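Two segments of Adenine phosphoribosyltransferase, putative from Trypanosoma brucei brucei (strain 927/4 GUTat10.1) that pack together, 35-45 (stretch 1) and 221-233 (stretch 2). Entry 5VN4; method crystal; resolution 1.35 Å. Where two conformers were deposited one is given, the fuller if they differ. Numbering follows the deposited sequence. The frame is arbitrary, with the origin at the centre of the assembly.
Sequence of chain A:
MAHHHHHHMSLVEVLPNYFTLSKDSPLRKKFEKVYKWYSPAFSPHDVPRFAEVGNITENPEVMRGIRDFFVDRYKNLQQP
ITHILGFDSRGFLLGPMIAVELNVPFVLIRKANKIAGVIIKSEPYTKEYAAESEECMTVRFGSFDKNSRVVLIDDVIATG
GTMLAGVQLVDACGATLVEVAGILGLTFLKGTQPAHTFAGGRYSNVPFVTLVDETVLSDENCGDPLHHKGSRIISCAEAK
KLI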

ATOM      1  N   TYR A  35       4.953  -2.103 -18.239  1.00 11.03           N
ATOM      2  CA  TYR A  35       4.623  -0.738 -17.838  1.00 11.16           C
ATOM      3  C   TYR A  35       3.885  -0.056 -18.985  1.00 12.78           C
ATOM      4  O   TYR A  35       4.352  -0.069 -20.131  1.00 16.45           O
ATOM      5  N   LYS A  36       2.700   0.462 -18.699  1.00 11.11           N
ATOM      6  CA  LYS A  36       1.932   1.240 -19.660  1.00 11.73           C
ATOM      7  C   LYS A  36       1.740   2.655 -19.138  1.00 11.33           C
ATOM      8  O   LYS A  36       1.650   2.893 -17.925  1.00 12.44           O
ATOM      9  N   TRP A  37       1.655   3.595 -20.065  1.00 11.60           N
ATOM     10  CA  TRP A  37       1.320   4.963 -19.717  1.00 11.92           C
ATOM     11  C   TRP A  37      -0.020   5.348 -20.322  1.00 11.22           C
ATOM     12  O   TRP A  37      -0.450   4.801 -21.345  1.00 11.89           O
ATOM     13  N   TYR A  38      -0.676   6.302 -19.679  1.00 10.63           N
ATOM     14  CA  TYR A  38      -1.988   6.757 -20.100  1.00 10.92           C
ATOM     15  C   TYR A  38      -1.947   8.258 -20.328  1.00 10.86           C
ATOM     16  O   TYR A  38      -1.302   8.998 -19.576  1.00 11.23           O
ATOM     17  N   SER A  39      -2.622   8.700 -21.378  1.00 11.19           N
ATOM     18  CA  SER A  39      -2.692  10.117 -21.689  1.00 11.80           C
ATOM     19  C   SER A  39      -3.703  10.780 -20.762  1.00 12.27           C
ATOM     20  O   SER A  39      -4.452  10.105 -20.048  1.00 12.69           O
ATOM     21  N   PRO A  40      -3.752  12.111 -20.742  1.00 14.31           N
ATOM     22  CA  PRO A  40      -4.709  12.781 -19.848  1.00 14.38           C
ATOM     23  C   PRO A  40      -6.140  12.305 -20.011  1.00 15.41           C
ATOM     24  O   PRO A  40      -6.874  12.231 -19.017  1.00 17.05           O
ATOM     25  N   ALA A  41      -6.546  11.934 -21.228  1.00 15.71           N
ATOM     26  CA  ALA A  41      -7.905  11.453 -21.458  1.00 15.43           C
ATOM     27  C   ALA A  41      -8.223  10.185 -20.675  1.00 15.47           C
ATOM     28  O   ALA A  41      -9.401   9.891 -20.437  1.00 15.76           O
ATOM     29  N   PHE A  42      -7.213   9.430 -20.262  1.00 14.54           N
ATOM     30  CA  PHE A  42      -7.459   8.178 -19.555  1.00 12.24           C
ATOM     31  C   PHE A  42      -6.701   8.108 -18.239  1.00 11.99           C
ATOM     32  O   PHE A  42      -6.379   7.019 -17.766  1.00 14.09           O
ATOM     33  N   SER A  43      -6.434   9.245 -17.613  1.00 11.98           N
ATOM     34  CA  SER A  43      -5.594   9.283 -16.428  0.62 12.33           C
ATOM     35  C   SER A  43      -6.234  10.141 -15.351  1.00 12.26           C
ATOM     36  O   SER A  43      -6.986  11.075 -15.658  1.00 13.55           O
ATOM     37  N   PRO A  44      -5.936   9.866 -14.076  1.00 12.01           N
ATOM     38  CA  PRO A  44      -6.424  10.729 -12.995  1.00 13.68           C
ATOM     39  C   PRO A  44      -5.663  12.042 -12.862  1.00 14.82           C
ATOM     40  O   PRO A  44      -6.111  12.918 -12.109  1.00 16.21           O
ATOM     41  N   HIS A  45      -4.549  12.224 -13.576  1.00 15.77           N
ATOM     42  CA  HIS A  45      -3.775  13.466 -13.507  1.00 18.19           C
ATOM     43  C   HIS A  45      -3.197  13.789 -14.873  1.00 18.54           C
ATOM     44  O   HIS A  45      -2.546  12.933 -15.476  1.00 16.89           O
ATOM     45  N   ASN A 221       3.979   1.751 -25.783  1.00 16.78           N
ATOM     46  CA  ASN A 221       3.550   1.320 -24.459  1.00 16.41           C
ATOM     47  C   ASN A 221       2.378   2.134 -23.919  1.00 14.64           C
ATOM     48  O   ASN A 221       2.167   2.177 -22.705  1.00 14.19           O
ATOM     49  N   CYS A 222       1.605   2.774 -24.787  1.00 14.96           N
ATOM     50  CA  CYS A 222       0.419   3.485 -24.336  1.00 14.85           C
ATOM     51  C   CYS A 222      -0.679   2.490 -23.985  1.00 14.19           C
ATOM     52  O   CYS A 222      -0.990   1.586 -24.769  1.00 16.75           O
ATOM     53  N   GLY A 223      -1.274   2.662 -22.810  1.00 12.47           N
ATOM     54  CA  GLY A 223      -2.361   1.821 -22.368  1.00 12.75           C
ATOM     55  C   GLY A 223      -3.748   2.329 -22.678  1.00 13.67           C
ATOM     56  O   GLY A 223      -4.723   1.635 -22.364  1.00 13.91           O
ATOM     57  N   ASP A 224      -3.869   3.512 -23.282  1.00 13.01           N
ATOM     58  CA  ASP A 224      -5.183   4.048 -23.622  1.00 12.52           C
ATOM     59  C   ASP A 224      -5.934   3.042 -24.493  1.00 13.35           C
ATOM     60  O   ASP A 224      -5.336   2.420 -25.377  1.00 13.33           O
ATOM     61  N   PRO A 225      -7.240   2.878 -24.306  1.00 13.11           N
ATOM     62  CA  PRO A 225      -8.004   2.075 -25.266  1.00 13.23           C
ATOM     63  C   PRO A 225      -8.012   2.764 -26.619  1.00 13.26           C
ATOM     64  O   PRO A 225      -8.077   3.992 -26.711  1.00 14.68           O
ATOM     65  N   LEU A 226      -7.954   1.959 -27.680  1.00 12.67           N
ATOM     66  CA  LEU A 226      -7.936   2.534 -29.021  1.00 12.38           C
ATOM     67  C   LEU A 226      -9.294   3.115 -29.395  1.00 12.66           C
ATOM     68  O   LEU A 226      -9.364   4.090 -30.155  1.00 12.53           O
ATOM     69  N   HIS A 227     -10.374   2.528 -28.888  1.00 13.21           N
ATOM     70  CA  HIS A 227     -11.699   3.122 -28.963  1.00 13.89           C
ATOM     71  C   HIS A 227     -12.431   2.804 -27.672  1.00 13.56           C
ATOM     72  O   HIS A 227     -12.249   1.726 -27.096  1.00 14.23           O
ATOM     73  N   HIS A 228     -13.228   3.760 -27.204  1.00 12.32           N
ATOM     74  CA  HIS A 228     -13.989   3.570 -25.978  1.00 12.06           C
ATOM     75  C   HIS A 228     -15.191   4.501 -26.010  1.00 12.93           C
ATOM     76  O   HIS A 228     -15.055   5.669 -26.363  1.00 13.46           O
ATOM     77  N   LYS A 229     -16.360   3.991 -25.623  1.00 13.55           N
ATOM     78  CA  LYS A 229     -17.574   4.804 -25.635  1.00 14.32           C
ATOM     79  C   LYS A 229     -17.674   5.658 -24.372  1.00 14.34           C
ATOM     80  O   LYS A 229     -17.753   5.129 -23.256  1.00 16.64           O
ATOM     81  N   GLY A 230     -17.692   6.981 -24.556  1.00 14.35           N
ATOM     82  CA  GLY A 230     -17.988   7.913 -23.482  1.00 14.86           C
ATOM     83  C   GLY A 230     -16.915   7.972 -22.410  1.00 13.42           C
ATOM     84  O   GLY A 230     -15.722   7.750 -22.657  1.00 14.08           O
ATOM     85  N   SER A 231     -17.357   8.295 -21.196  1.00 12.81           N
ATOM     86  CA  SER A 231     -16.451   8.426 -20.063  1.00 11.43           C
ATOM     87  C   SER A 231     -15.696   7.131 -19.813  1.00 10.64           C
ATOM     88  O   SER A 231     -16.245   6.035 -19.950  1.00 11.42           O
ATOM     89  N   ARG A 232     -14.428   7.261 -19.406  1.00 10.20           N
ATOM     90  CA  ARG A 232     -13.661   6.100 -18.974  1.00 10.14           C
ATOM     91  C   ARG A 232     -14.196   5.482 -17.688  1.00 10.09           C
ATOM     92  O   ARG A 232     -13.763   4.384 -17.339  1.00 11.09           O
ATOM     93  N   ILE A 233     -15.080   6.173 -16.962  1.00 10.49           N
ATOM     94  CA  ILE A 233     -15.651   5.682 -15.712  1.00 11.54           C
ATOM     95  C   ILE A 233     -16.996   5.052 -16.040  1.00 12.02           C
ATOM     96  O   ILE A 233     -17.922   5.753 -16.459  1.00 13.98           O
TER

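The two stretches bury 736 Å² between them, and the backbone fixes their register through a single bridge. W37 N donates to N221 O (3.0 Å, 159° at the hydrogen) and G223 N donates to W37 O (2.7 Å, 173°), which brings the CA atoms of W37 and C222 to 4.9 Å and sets the side chains that follow.

Three aromatic rings of stretch 1 receive aliphatic or sulfur groups over a face. W37, with chi1 p, leaves its CA sideways, but its ring end comes nearer to stretch 2. C222, chi1 t, lies over it: CA is 3.9 Å from the five-membered centroid, 15° off the normal, and SG is 3.8 Å from the six-membered centroid, 14° off. Y38 (m) takes G223 CA at 4.1 Å from its ring centroid, 27° off the normal. The absent side chain matters here, since an ideal CB on G223 would sit 2.6 Å from Y38 CZ, a clash. F42 (m), the most covered residue at 119 Å², has P225 CD 3.5 Å from its ring centroid and only 9° off the normal.

The polar side-chain contact centres on D224 (chi1 m), whose carboxylate engages S39 twice: S39 N donates to D224 OD1 (3.0 Å, 159°), and S39 OG, with chi1 p, donates to D224 OD2 at 2.5 Å. The carboxylate thus spans backbone and hydroxyl of one residue, while D224 CG also lies 3.5 Å from F42 CD2.

R232 (chi1 p, then t, t) points toward stretch 1. Its CD lies 3.6 Å from F42 CA, and its extended chain carries NH2 to 3.6 Å from P44 N; F42 O and S43 C lie over one guanidinium face.

At the other end, water 1 links the stretches, accepting from K36 NZ (3.2 Å) and donating to C222 O (2.9 Å).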

ATOM      1  CB  TYR A  35       5.885   0.040 -17.458  1.00 12.34           C
ATOM      2  CG  TYR A  35       5.882   0.707 -16.076  1.00 10.35           C
ATOM      3  CD1 TYR A  35       4.714   1.186 -15.485  1.00 10.57           C
ATOM      4  CD2 TYR A  35       7.070   0.863 -15.372  1.00 11.02           C
ATOM      5  CE1 TYR A  35       4.740   1.809 -14.231  1.00 10.40           C
ATOM      6  CE2 TYR A  35       7.102   1.465 -14.127  1.00 11.48           C
ATOM      7  CZ  TYR A  35       5.940   1.932 -13.557  1.00 10.77           C
ATOM      8  OH  TYR A  35       6.018   2.531 -12.317  1.00 12.46           O
ATOM      9  CB  LYS A  36       0.547   0.631 -19.901  1.00 13.37           C
ATOM     10  CG  LYS A  36       0.553  -0.830 -20.291  1.00 15.00           C
ATOM     11  CD  LYS A  36       1.317  -1.061 -21.585  1.00 17.40           C
ATOM     12  CE  LYS A  36       1.383  -2.543 -21.917  1.00 20.46           C
ATOM     13  NZ  LYS A  36       2.254  -2.795 -23.095  1.00 22.50           N
ATOM     14  CB  TRP A  37       2.405   5.954 -20.148  1.00 12.59           C
ATOM     15  CG  TRP A  37       2.639   6.023 -21.632  1.00 14.23           C
ATOM     16  CD1 TRP A  37       3.535   5.289 -22.354  1.00 15.30           C
ATOM     17  CD2 TRP A  37       1.967   6.874 -22.572  1.00 14.73           C
ATOM     18  NE1 TRP A  37       3.460   5.625 -23.685  1.00 16.18           N
ATOM     19  CE2 TRP A  37       2.512   6.602 -23.845  1.00 15.44           C
ATOM     20  CE3 TRP A  37       0.967   7.845 -22.463  1.00 14.21           C
ATOM     21  CZ2 TRP A  37       2.083   7.257 -24.999  1.00 16.06           C
ATOM     22  CZ3 TRP A  37       0.546   8.502 -23.619  1.00 15.31           C
ATOM     23  CH2 TRP A  37       1.104   8.202 -24.865  1.00 16.82           C
ATOM     24  CB  TYR A  38      -3.035   6.385 -19.042  1.00 10.87           C
ATOM     25  CG  TYR A  38      -3.148   4.887 -18.850  1.00 10.20           C
ATOM     26  CD1 TYR A  38      -2.218   4.188 -18.077  1.00 10.65           C
ATOM     27  CD2 TYR A  38      -4.157   4.158 -19.480  1.00 11.06           C
ATOM     28  CE1 TYR A  38      -2.302   2.819 -17.927  1.00 11.20           C
ATOM     29  CE2 TYR A  38      -4.261   2.781 -19.318  1.00 11.26           C
ATOM     30  CZ  TYR A  38      -3.327   2.120 -18.536  1.00 11.17           C
ATOM     31  OH  TYR A  38      -3.396   0.752 -18.372  1.00 13.64           O
ATOM     32  CB  SER A  39      -3.086  10.290 -23.153  1.00 12.97           C
ATOM     33  OG  SER A  39      -4.426   9.878 -23.366  1.00 14.09           O
ATOM     34  CB  PRO A  40      -4.534  14.260 -20.212  1.00 14.91           C
ATOM     35  CG  PRO A  40      -3.069  14.351 -20.588  1.00 15.68           C
ATOM     36  CD  PRO A  40      -2.785  13.065 -21.325  1.00 14.31           C
ATOM     37  CB  ALA A  41      -8.129  11.213 -22.954  1.00 17.04           C
ATOM     38  CB  PHE A  42      -7.151   6.981 -20.455  1.00 13.52           C
ATOM     39  CG  PHE A  42      -8.109   6.857 -21.598  1.00 14.45           C
ATOM     40  CD1 PHE A  42      -9.353   6.275 -21.404  1.00 14.72           C
ATOM     41  CD2 PHE A  42      -7.798   7.370 -22.850  1.00 15.14           C
ATOM     42  CE1 PHE A  42     -10.258   6.185 -22.436  1.00 15.64           C
ATOM     43  CE2 PHE A  42      -8.711   7.284 -23.901  1.00 15.59           C
ATOM     44  CZ  PHE A  42      -9.941   6.685 -23.686  1.00 15.58           C
ATOM     45  CB  SER A  43      -4.234   9.885 -16.797  0.62 13.55           C
ATOM     46  OG  SER A  43      -3.539  10.367 -15.668  0.62 13.53           O
ATOM     47  CB  PRO A  44      -6.243   9.849 -11.746  1.00 13.91           C
ATOM     48  CG  PRO A  44      -5.077   8.957 -12.088  1.00 13.43           C
ATOM     49  CD  PRO A  44      -5.232   8.669 -13.563  1.00 12.01           C
ATOM     50  CB  HIS A  45      -2.627  13.316 -12.515  1.00 19.89           C
ATOM     51  CG  HIS A  45      -3.083  12.997 -11.133  1.00 20.63           C
ATOM     52  ND1 HIS A  45      -3.762  13.906 -10.349  1.00 21.92           N
ATOM     53  CD2 HIS A  45      -2.995  11.861 -10.406  1.00 21.43           C
ATOM     54  CE1 HIS A  45      -4.056  13.345  -9.190  1.00 22.59           C
ATOM     55  NE2 HIS A  45      -3.604  12.105  -9.199  1.00 22.10           N
ATOM     56  CB  ASN A 221       4.719   1.333 -23.470  1.00 17.98           C
ATOM     57  CG  ASN A 221       5.642   0.153 -23.656  1.00 20.56           C
ATOM     58  OD1 ASN A 221       5.340  -0.764 -24.420  1.00 21.24           O
ATOM     59  ND2 ASN A 221       6.763   0.155 -22.944  1.00 21.59           N
ATOM     60  CB  CYS A 222      -0.073   4.429 -25.429  1.00 15.12           C
ATOM     61  SG  CYS A 222      -1.469   5.453 -24.899  1.00 15.01           S
ATOM     62  CB  ASP A 224      -5.048   5.324 -24.464  1.00 12.33           C
ATOM     63  CG  ASP A 224      -4.512   6.526 -23.702  1.00 12.73           C
ATOM     64  OD1 ASP A 224      -4.217   6.451 -22.491  1.00 12.51           O
ATOM     65  OD2 ASP A 224      -4.381   7.587 -24.368  1.00 14.23           O
ATOM     66  CB  PRO A 225      -9.408   2.015 -24.653  1.00 15.53           C
ATOM     67  CG  PRO A 225      -9.490   3.195 -23.781  1.00 16.70           C
ATOM     68  CD  PRO A 225      -8.099   3.467 -23.263  1.00 15.47           C
ATOM     69  CB  LEU A 226      -7.457   1.491 -30.025  1.00 13.56           C
ATOM     70  CG  LEU A 226      -5.968   1.153 -29.850  1.00 14.58           C
ATOM     71  CD1 LEU A 226      -5.609  -0.096 -30.650  1.00 15.09           C
ATOM     72  CD2 LEU A 226      -5.074   2.347 -30.238  1.00 17.03           C
ATOM     73  CB  HIS A 227     -12.511   2.686 -30.208  1.00 15.33           C
ATOM     74  CG  HIS A 227     -12.697   1.204 -30.353  1.00 16.10           C
ATOM     75  ND1 HIS A 227     -13.726   0.511 -29.750  1.00 18.59           N
ATOM     76  CD2 HIS A 227     -12.009   0.295 -31.083  1.00 17.10           C
ATOM     77  CE1 HIS A 227     -13.652  -0.764 -30.091  1.00 19.04           C
ATOM     78  NE2 HIS A 227     -12.617  -0.921 -30.899  1.00 18.52           N
ATOM     79  CB  HIS A 228     -13.138   3.868 -24.736  1.00 13.00           C
ATOM     80  CG  HIS A 228     -13.925   3.791 -23.476  1.00 11.95           C
ATOM     81  ND1 HIS A 228     -14.385   2.597 -22.967  1.00 12.75           N
ATOM     82  CD2 HIS A 228     -14.414   4.762 -22.670  1.00 11.55           C
ATOM     83  CE1 HIS A 228     -15.098   2.837 -21.881  1.00 11.84           C
ATOM     84  NE2 HIS A 228     -15.131   4.144 -21.680  1.00 11.95           N
ATOM     85  CB  LYS A 229     -18.807   3.919 -25.781  1.00 16.46           C
ATOM     86  CG  LYS A 229     -18.962   3.340 -27.179  1.00 18.09           C
ATOM     87  CD  LYS A 229     -20.015   2.248 -27.226  1.00 19.67           C
ATOM     88  CE  LYS A 229     -20.193   1.751 -28.643  1.00 19.62           C
ATOM     89  NZ  LYS A 229     -20.863   2.777 -29.501  1.00 20.19           N
ATOM     90  CB  SER A 231     -17.235   8.771 -18.801  1.00 11.09           C
ATOM     91  OG  SER A 231     -16.384   8.725 -17.668  1.00 11.06           O
ATOM     92  CB  ARG A 232     -12.189   6.478 -18.789  1.00 10.74           C
ATOM     93  CG  ARG A 232     -11.894   7.291 -17.530  1.00 11.15           C
ATOM     94  CD  ARG A 232     -10.445   7.777 -17.523  1.00 11.57           C
ATOM     95  NE  ARG A 232     -10.085   8.414 -16.256  1.00 11.69           N
ATOM     96  CZ  ARG A 232      -9.572   7.779 -15.205  1.00 11.42           C
ATOM     97  NH1 ARG A 232      -9.331   6.475 -15.266  1.00 11.49           N
ATOM     98  NH2 ARG A 232      -9.286   8.458 -14.091  1.00 13.83           N
ATOM     99  CB  ILE A 233     -15.830   6.821 -14.694  1.00 11.93           C
ATOM    100  CG1 ILE A 233     -14.518   7.592 -14.467  1.00 13.07           C
ATOM    101  CG2 ILE A 233     -16.369   6.265 -13.381  1.00 13.94           C
ATOM    102  CD1 ILE A 233     -14.694   8.886 -13.656  1.00 14.52           C
TER
HETATM  103  O   HOH W   1       0.698  -0.744 -25.039  0.60 27.20           O